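Long-range contacts in octaprenyl-diphosphate synthase (Roseobacter denitrificans, PDB 4JXN), which probably makes octaprenyl diphosphate, the precursor of the quinone side chain, by adding five isopentenyl units to farnesyl diphosphate with magnesium as cofactor: residues 164-169 / 267-272; 247-252 / 293-298. One frame throughout, in Å; residues are numbered along the deposited sequence.

Contact 1: 164-169 / 267-272; sequences QNLATT and RTIEKG
Glu270 reaches across to Leu166 with both its carboxylate and the chain behind it, CG lying 3.8 Å from Leu166 CG. Its chi1 (-67°) sets CG beside the backbone N, anti to the carbonyl carbon, and the chain is extended beyond it; OE2 lies 3.0 Å from the backbone N of Leu166. The N-H points fairly directly at this oxygen (158°), meeting it on its anti side and somewhat out of the carboxylate plane. The same OE2 lies 3.5 Å from Leu166 CG. Separately, Glu270 CG packs at 3.6 Å against Gln164 O. The peptide N-H gripped in this way belongs to a type I beta turn, Asn165 to Thr168, in the loop between helices 139-162 and 170-196 of the all-helical prenyl synthase fold. Asn165 OD1 braces the turn as an Asx turn, accepting from Ala167 N, and Asn165 O takes both Thr168 N and Thr168 OG1. Beside the polar bond, the side chains of Leu166 and Ile269 cross obliquely, Leu166 CD2 lying 3.9 Å from Ile269 CG2, and the leucine also touches Trp265 and Val266 of helix 259-270. Ile269 CG2 in turn reaches Gln164 CA at 3.8 Å, and Ile269 O accepts a hydrogen bond from Arg244.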
ATOM      1  N   GLN A 164       6.092  20.515  12.916  1.00126.16           N
ATOM      2  CA  GLN A 164       5.894  21.963  12.798  1.00105.99           C
ATOM      3  C   GLN A 164       4.700  22.423  13.631  1.00 71.65           C
ATOM      4  O   GLN A 164       3.963  23.319  13.218  1.00127.92           O
ATOM      5  CB  GLN A 164       5.722  22.378  11.326  1.00106.49           C
ATOM      6  CG  GLN A 164       6.781  21.799  10.391  1.00135.99           C
ATOM      7  CD  GLN A 164       6.203  21.215   9.115  1.00180.80           C
ATOM      8  OE1 GLN A 164       5.389  21.844   8.440  1.00200.00           O
ATOM      9  NE2 GLN A 164       6.630  20.003   8.776  1.00131.18           N
ATOM     10  N   ASN A 165       4.523  21.819  14.808  1.00 84.42           N
ATOM     11  CA  ASN A 165       3.374  22.110  15.678  1.00 88.40           C
ATOM     12  C   ASN A 165       3.723  22.071  17.173  1.00111.66           C
ATOM     13  O   ASN A 165       3.587  21.033  17.832  1.00 86.31           O
ATOM     14  CB  ASN A 165       2.231  21.134  15.370  1.00103.94           C
ATOM     15  CG  ASN A 165       0.927  21.513  16.055  1.00 68.55           C
ATOM     16  OD1 ASN A 165       0.872  21.704  17.275  1.00 88.51           O
ATOM     17  ND2 ASN A 165      -0.140  21.615  15.268  1.00105.06           N
ATOM     18  N   LEU A 166       4.107  23.226  17.714  1.00 99.46           N
ATOM     19  CA  LEU A 166       4.622  23.326  19.090  1.00 65.93           C
ATOM     20  C   LEU A 166       3.608  22.972  20.193  1.00101.79           C
ATOM     21  O   LEU A 166       3.930  23.059  21.385  1.00 68.55           O
ATOM     22  CB  LEU A 166       5.180  24.738  19.357  1.00103.49           C
ATOM     23  CG  LEU A 166       6.185  25.346  18.370  1.00 86.42           C
ATOM     24  CD1 LEU A 166       6.605  26.729  18.841  1.00 91.62           C
ATOM     25  CD2 LEU A 166       7.405  24.460  18.154  1.00 93.64           C
ATOM     26  N   ALA A 167       2.391  22.592  19.810  1.00 75.44           N
ATOM     27  CA  ALA A 167       1.404  22.108  20.771  1.00 75.24           C
ATOM     28  C   ALA A 167       1.670  20.640  21.165  1.00120.10           C
ATOM     29  O   ALA A 167       1.193  20.177  22.206  1.00 70.47           O
ATOM     30  CB  ALA A 167      -0.000  22.262  20.203  1.00 83.57           C
ATOM     31  N   THR A 168       2.430  19.929  20.328  1.00 68.28           N
ATOM     32  CA  THR A 168       2.780  18.514  20.536  1.00 83.37           C
ATOM     33  C   THR A 168       3.421  18.201  21.897  1.00103.64           C
ATOM     34  O   THR A 168       4.526  18.660  22.191  1.00 85.39           O
ATOM     35  CB  THR A 168       3.773  18.036  19.455  1.00 74.95           C
ATOM     36  OG1 THR A 168       3.314  18.429  18.153  1.00 74.89           O
ATOM     37  CG2 THR A 168       3.951  16.522  19.506  1.00 89.11           C
ATOM     38  N   THR A 169       2.730  17.405  22.713  1.00 95.30           N
ATOM     39  CA  THR A 169       3.314  16.869  23.942  1.00 98.25           C
ATOM     40  C   THR A 169       4.232  15.693  23.617  1.00 74.66           C
ATOM     41  O   THR A 169       4.284  15.224  22.477  1.00 62.60           O
ATOM     42  CB  THR A 169       2.233  16.386  24.934  1.00118.39           C
ATOM     43  OG1 THR A 169       1.290  15.546  24.254  1.00 74.05           O
ATOM     44  CG2 THR A 169       1.512  17.570  25.559  1.00101.85           C
ATOM     45  N   ARG A 267       9.327  30.662  15.526  1.00 97.17           N
ATOM     46  CA  ARG A 267       9.898  31.208  14.297  1.00 61.44           C
ATOM     47  C   ARG A 267      10.617  30.189  13.409  1.00 67.51           C
ATOM     48  O   ARG A 267      10.464  30.212  12.186  1.00 88.07           O
ATOM     49  CB  ARG A 267      10.877  32.337  14.667  1.00110.65           C
ATOM     50  CG  ARG A 267      11.644  32.951  13.499  1.00 74.43           C
ATOM     51  CD  ARG A 267      12.345  34.254  13.894  1.00120.68           C
ATOM     52  NE  ARG A 267      13.485  34.061  14.798  1.00 73.33           N
ATOM     53  CZ  ARG A 267      14.672  33.556  14.440  1.00 71.39           C
ATOM     54  NH1 ARG A 267      15.634  33.424  15.348  1.00 63.61           N
ATOM     55  NH2 ARG A 267      14.912  33.168  13.188  1.00 88.87           N
ATOM     56  N   THR A 268      11.438  29.338  14.018  1.00 98.68           N
ATOM     57  CA  THR A 268      12.319  28.416  13.278  1.00108.00           C
ATOM     58  C   THR A 268      11.657  27.070  12.938  1.00 73.22           C
ATOM     59  O   THR A 268      12.215  26.264  12.180  1.00 68.59           O
ATOM     60  CB  THR A 268      13.601  28.126  14.088  1.00103.85           C
ATOM     61  OG1 THR A 268      13.247  27.727  15.420  1.00 83.00           O
ATOM     62  CG2 THR A 268      14.491  29.359  14.165  1.00 83.48           C
ATOM     63  N   ILE A 269      10.477  26.844  13.515  1.00 70.01           N
ATOM     64  CA  ILE A 269       9.736  25.593  13.385  1.00104.46           C
ATOM     65  C   ILE A 269       8.394  25.872  12.705  1.00 71.32           C
ATOM     66  O   ILE A 269       8.134  25.365  11.614  1.00134.69           O
ATOM     67  CB  ILE A 269       9.499  24.935  14.771  1.00 87.94           C
ATOM     68  CG1 ILE A 269      10.828  24.714  15.513  1.00 96.21           C
ATOM     69  CG2 ILE A 269       8.736  23.624  14.633  1.00135.74           C
ATOM     70  CD1 ILE A 269      11.816  23.814  14.797  1.00 85.91           C
ATOM     71  N   GLU A 270       7.551  26.687  13.336  1.00 86.00           N
ATOM     72  CA  GLU A 270       6.223  26.969  12.788  1.00108.95           C
ATOM     73  C   GLU A 270       6.235  27.958  11.616  1.00101.31           C
ATOM     74  O   GLU A 270       5.383  27.871  10.733  1.00159.74           O
ATOM     75  CB  GLU A 270       5.279  27.432  13.891  1.00 59.64           C
ATOM     76  CG  GLU A 270       4.981  26.335  14.897  1.00 96.09           C
ATOM     77  CD  GLU A 270       3.853  26.694  15.840  1.00127.49           C
ATOM     78  OE1 GLU A 270       3.553  27.901  15.973  1.00 99.91           O
ATOM     79  OE2 GLU A 270       3.270  25.769  16.449  1.00 86.21           O
ATOM     80  N   LYS A 271       7.197  28.878  11.600  1.00109.59           N
ATOM     81  CA  LYS A 271       7.388  29.780  10.455  1.00 94.08           C
ATOM     82  C   LYS A 271       8.476  29.292   9.491  1.00 74.22           C
ATOM     83  O   LYS A 271       8.575  29.775   8.366  1.00108.23           O
ATOM     84  CB  LYS A 271       7.727  31.191  10.936  1.00104.83           C
ATOM     85  CG  LYS A 271       6.542  31.959  11.492  1.00117.96           C
ATOM     86  CD  LYS A 271       5.658  32.506  10.381  1.00154.09           C
ATOM     87  CE  LYS A 271       4.642  33.495  10.924  1.00139.90           C
ATOM     88  NZ  LYS A 271       3.817  32.903  12.013  1.00103.51           N
ATOM     89  N   GLY A 272       9.310  28.359   9.938  1.00 72.28           N
ATOM     90  CA  GLY A 272      10.374  27.813   9.098  1.00 65.10           C
ATOM     91  C   GLY A 272      11.542  28.742   8.808  1.00119.35           C
ATOM     92  O   GLY A 272      12.496  28.336   8.143  1.00102.49           O
TER

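Contact 2: 247-252 / 293-298; sequences TMPLIK and TDTSVV
Met248 overlaps Thr295, the two side chains sliding past each other in opposite directions. Its CG is anti to the backbone N (chi1 -176°) and lies 3.7 Å from Thr295 OG1. Farther out, SD rests 3.9 Å from Thr295 CG2 and 4.1 Å from Val298 CB, so the sulfur packs against both residues, about one helical turn apart. Thr295 OG1 faces the first turn of helix 248-254, 3.6 Å from Pro249 N and 3.9 Å from Pro249 CG. These are van der Waals contacts: the proline nitrogen carries no hydrogen to donate, and the hydroxyl is hydrogen-bonded to Ala291 O in its own helix. Lys252 adds its methylene chain, CD lying 3.9 Å from Asp294 CB. A bend at chi4 (-79°) sets the direction of NZ, whose salt bridge is with Glu170; Asp294 OD2 stays 5.0 Å from NZ, a distance at which any attraction is probably modest. The axes of the short segments 248-252 and 293-298 approach to 9.5 Å, with 126° between their N-to-C directions. Helix 170-196 touches Met248 through Glu170 and Leu174, whereas Ile219 and Leu223 of helix 200-224 meet Thr295, so the helix 248-254 to helix 291-309 interface also packs on two other helices of the all-helical fold.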
ATOM      1  N   THR A 247      11.361  16.280  17.319  1.00 87.90           N
ATOM      2  CA  THR A 247      12.104  15.275  18.066  1.00 68.85           C
ATOM      3  C   THR A 247      11.855  15.452  19.579  1.00 94.55           C
ATOM      4  O   THR A 247      11.394  16.508  20.025  1.00 79.70           O
ATOM      5  CB  THR A 247      13.603  15.467  17.747  1.00 70.31           C
ATOM      6  OG1 THR A 247      13.752  15.829  16.371  1.00131.22           O
ATOM      7  CG2 THR A 247      14.378  14.244  17.969  1.00104.91           C
ATOM      8  N   MET A 248      12.144  14.423  20.372  1.00 75.19           N
ATOM      9  CA  MET A 248      11.918  14.509  21.818  1.00 76.62           C
ATOM     10  C   MET A 248      12.751  15.603  22.496  1.00 49.10           C
ATOM     11  O   MET A 248      12.229  16.335  23.338  1.00 62.78           O
ATOM     12  CB  MET A 248      12.185  13.168  22.503  1.00 70.32           C
ATOM     13  CG  MET A 248      11.859  13.173  23.993  1.00 85.81           C
ATOM     14  SD  MET A 248      11.922  11.543  24.766  1.00 70.74           S
ATOM     15  CE  MET A 248      10.331  10.877  24.268  1.00 94.75           C
ATOM     16  N   PRO A 249      14.051  15.694  22.172  1.00 46.01           N
ATOM     17  CA  PRO A 249      14.853  16.796  22.737  1.00 71.88           C
ATOM     18  C   PRO A 249      14.243  18.183  22.500  1.00 52.76           C
ATOM     19  O   PRO A 249      14.309  19.055  23.381  1.00 60.26           O
ATOM     20  CB  PRO A 249      16.178  16.685  21.984  1.00 61.53           C
ATOM     21  CG  PRO A 249      16.241  15.272  21.516  1.00 62.77           C
ATOM     22  CD  PRO A 249      14.825  14.932  21.182  1.00 50.97           C
ATOM     23  N   LEU A 250      13.629  18.373  21.331  1.00 53.58           N
ATOM     24  CA  LEU A 250      12.966  19.642  21.008  1.00 50.48           C
ATOM     25  C   LEU A 250      11.696  19.836  21.805  1.00 55.34           C
ATOM     26  O   LEU A 250      11.391  20.946  22.237  1.00 63.50           O
ATOM     27  CB  LEU A 250      12.683  19.749  19.507  1.00 65.69           C
ATOM     28  CG  LEU A 250      13.945  19.745  18.635  1.00 67.95           C
ATOM     29  CD1 LEU A 250      13.591  19.508  17.174  1.00149.49           C
ATOM     30  CD2 LEU A 250      14.725  21.042  18.790  1.00190.74           C
ATOM     31  N   ILE A 251      10.958  18.755  22.021  1.00 65.45           N
ATOM     32  CA  ILE A 251       9.724  18.842  22.792  1.00 46.71           C
ATOM     33  C   ILE A 251      10.011  19.235  24.228  1.00 46.29           C
ATOM     34  O   ILE A 251       9.299  20.056  24.838  1.00 62.19           O
ATOM     35  CB  ILE A 251       8.965  17.492  22.794  1.00 90.72           C
ATOM     36  CG1 ILE A 251       8.407  17.197  21.404  1.00 60.60           C
ATOM     37  CG2 ILE A 251       7.821  17.506  23.807  1.00 56.89           C
ATOM     38  CD1 ILE A 251       8.019  15.751  21.197  1.00 94.40           C
ATOM     39  N   LYS A 252      11.022  18.589  24.783  1.00 50.08           N
ATOM     40  CA  LYS A 252      11.417  18.842  26.147  1.00 59.25           C
ATOM     41  C   LYS A 252      11.980  20.266  26.309  1.00 51.35           C
ATOM     42  O   LYS A 252      11.814  20.880  27.367  1.00 61.57           O
ATOM     43  CB  LYS A 252      12.449  17.803  26.576  1.00 52.22           C
ATOM     44  CG  LYS A 252      11.874  16.428  26.872  1.00 64.21           C
ATOM     45  CD  LYS A 252      12.880  15.591  27.654  1.00 56.34           C
ATOM     46  CE  LYS A 252      12.385  14.176  27.930  1.00 85.21           C
ATOM     47  NZ  LYS A 252      11.432  14.135  29.071  1.00 65.96           N
ATOM     48  N   THR A 293      20.197  15.020  28.052  1.00 44.90           N
ATOM     49  CA  THR A 293      20.407  14.085  29.169  1.00 59.98           C
ATOM     50  C   THR A 293      19.104  13.373  29.516  1.00 37.13           C
ATOM     51  O   THR A 293      19.052  12.170  29.762  1.00 70.47           O
ATOM     52  CB  THR A 293      20.830  14.833  30.445  1.00 62.51           C
ATOM     53  OG1 THR A 293      21.141  16.192  30.125  1.00 68.57           O
ATOM     54  CG2 THR A 293      22.015  14.158  31.104  1.00 96.77           C
ATOM     55  N   ASP A 294      18.050  14.168  29.554  1.00 51.97           N
ATOM     56  CA  ASP A 294      16.753  13.691  29.882  1.00 40.01           C
ATOM     57  C   ASP A 294      16.190  12.746  28.811  1.00 62.17           C
ATOM     58  O   ASP A 294      15.486  11.786  29.130  1.00 58.40           O
ATOM     59  CB  ASP A 294      15.790  14.860  30.073  1.00 40.72           C
ATOM     60  CG  ASP A 294      15.967  15.592  31.399  1.00 66.20           C
ATOM     61  OD1 ASP A 294      16.967  15.378  32.128  1.00 57.31           O
ATOM     62  OD2 ASP A 294      15.062  16.408  31.697  1.00 55.06           O
ATOM     63  N   THR A 295      16.478  13.024  27.547  1.00 59.76           N
ATOM     64  CA  THR A 295      16.038  12.132  26.463  1.00 55.93           C
ATOM     65  C   THR A 295      16.831  10.831  26.472  1.00 54.76           C
ATOM     66  O   THR A 295      16.284   9.751  26.223  1.00 48.53           O
ATOM     67  CB  THR A 295      16.168  12.808  25.092  1.00 54.21           C
ATOM     68  OG1 THR A 295      15.334  13.970  25.061  1.00 51.51           O
ATOM     69  CG2 THR A 295      15.738  11.856  23.979  1.00 51.39           C
ATOM     70  N   SER A 296      18.127  10.952  26.750  1.00 40.90           N
ATOM     71  CA  SER A 296      18.992   9.811  26.979  1.00 53.71           C
ATOM     72  C   SER A 296      18.398   8.880  28.034  1.00 51.67           C
ATOM     73  O   SER A 296      18.484   7.667  27.909  1.00 53.36           O
ATOM     74  CB  SER A 296      20.375  10.281  27.451  1.00 51.49           C
ATOM     75  OG  SER A 296      20.956  11.190  26.539  1.00 98.57           O
ATOM     76  N   VAL A 297      17.801   9.462  29.065  1.00 56.95           N
ATOM     77  CA  VAL A 297      17.240   8.697  30.177  1.00 42.93           C
ATOM     78  C   VAL A 297      16.012   7.919  29.727  1.00 65.62           C
ATOM     79  O   VAL A 297      15.825   6.768  30.127  1.00 49.85           O
ATOM     80  CB  VAL A 297      16.915   9.626  31.377  1.00 62.97           C
ATOM     81  CG1 VAL A 297      15.983   8.961  32.381  1.00 65.95           C
ATOM     82  CG2 VAL A 297      18.206  10.063  32.066  1.00 67.35           C
ATOM     83  N   VAL A 298      15.181   8.534  28.892  1.00 53.11           N
ATOM     84  CA  VAL A 298      13.997   7.838  28.369  1.00 52.50           C
ATOM     85  C   VAL A 298      14.419   6.685  27.470  1.00 66.61           C
ATOM     86  O   VAL A 298      13.888   5.567  27.592  1.00 49.16           O
ATOM     87  CB  VAL A 298      13.032   8.792  27.653  1.00 54.25           C
ATOM     88  CG1 VAL A 298      11.894   8.033  26.990  1.00 67.44           C
ATOM     89  CG2 VAL A 298      12.474   9.774  28.656  1.00 50.51           C
TER

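Overall arrangement
Contact 1 is a surface junction between a loop and helix 259-270, whereas contact 2 is a partly buried helix-helix interface nearer the centre of the chain. Their chemistry differs accordingly: a carboxylate holding a backbone N-H, with a small apolar patch beside it, against packing of sulfur, methyl and methylene groups, with the polar atoms of Thr295 and Lys252 bonded outside the contact. The centres of contacts 1 and 2 lie about 16 Å apart. The two touch where Thr168 O and Thr169 O pack on Ile251. Their segments alternate along the chain, and helices 248-254 and 259-270 are consecutive. Helix 170-196, which follows the loop of contact 1, also packs on helix 248-254 through Glu170.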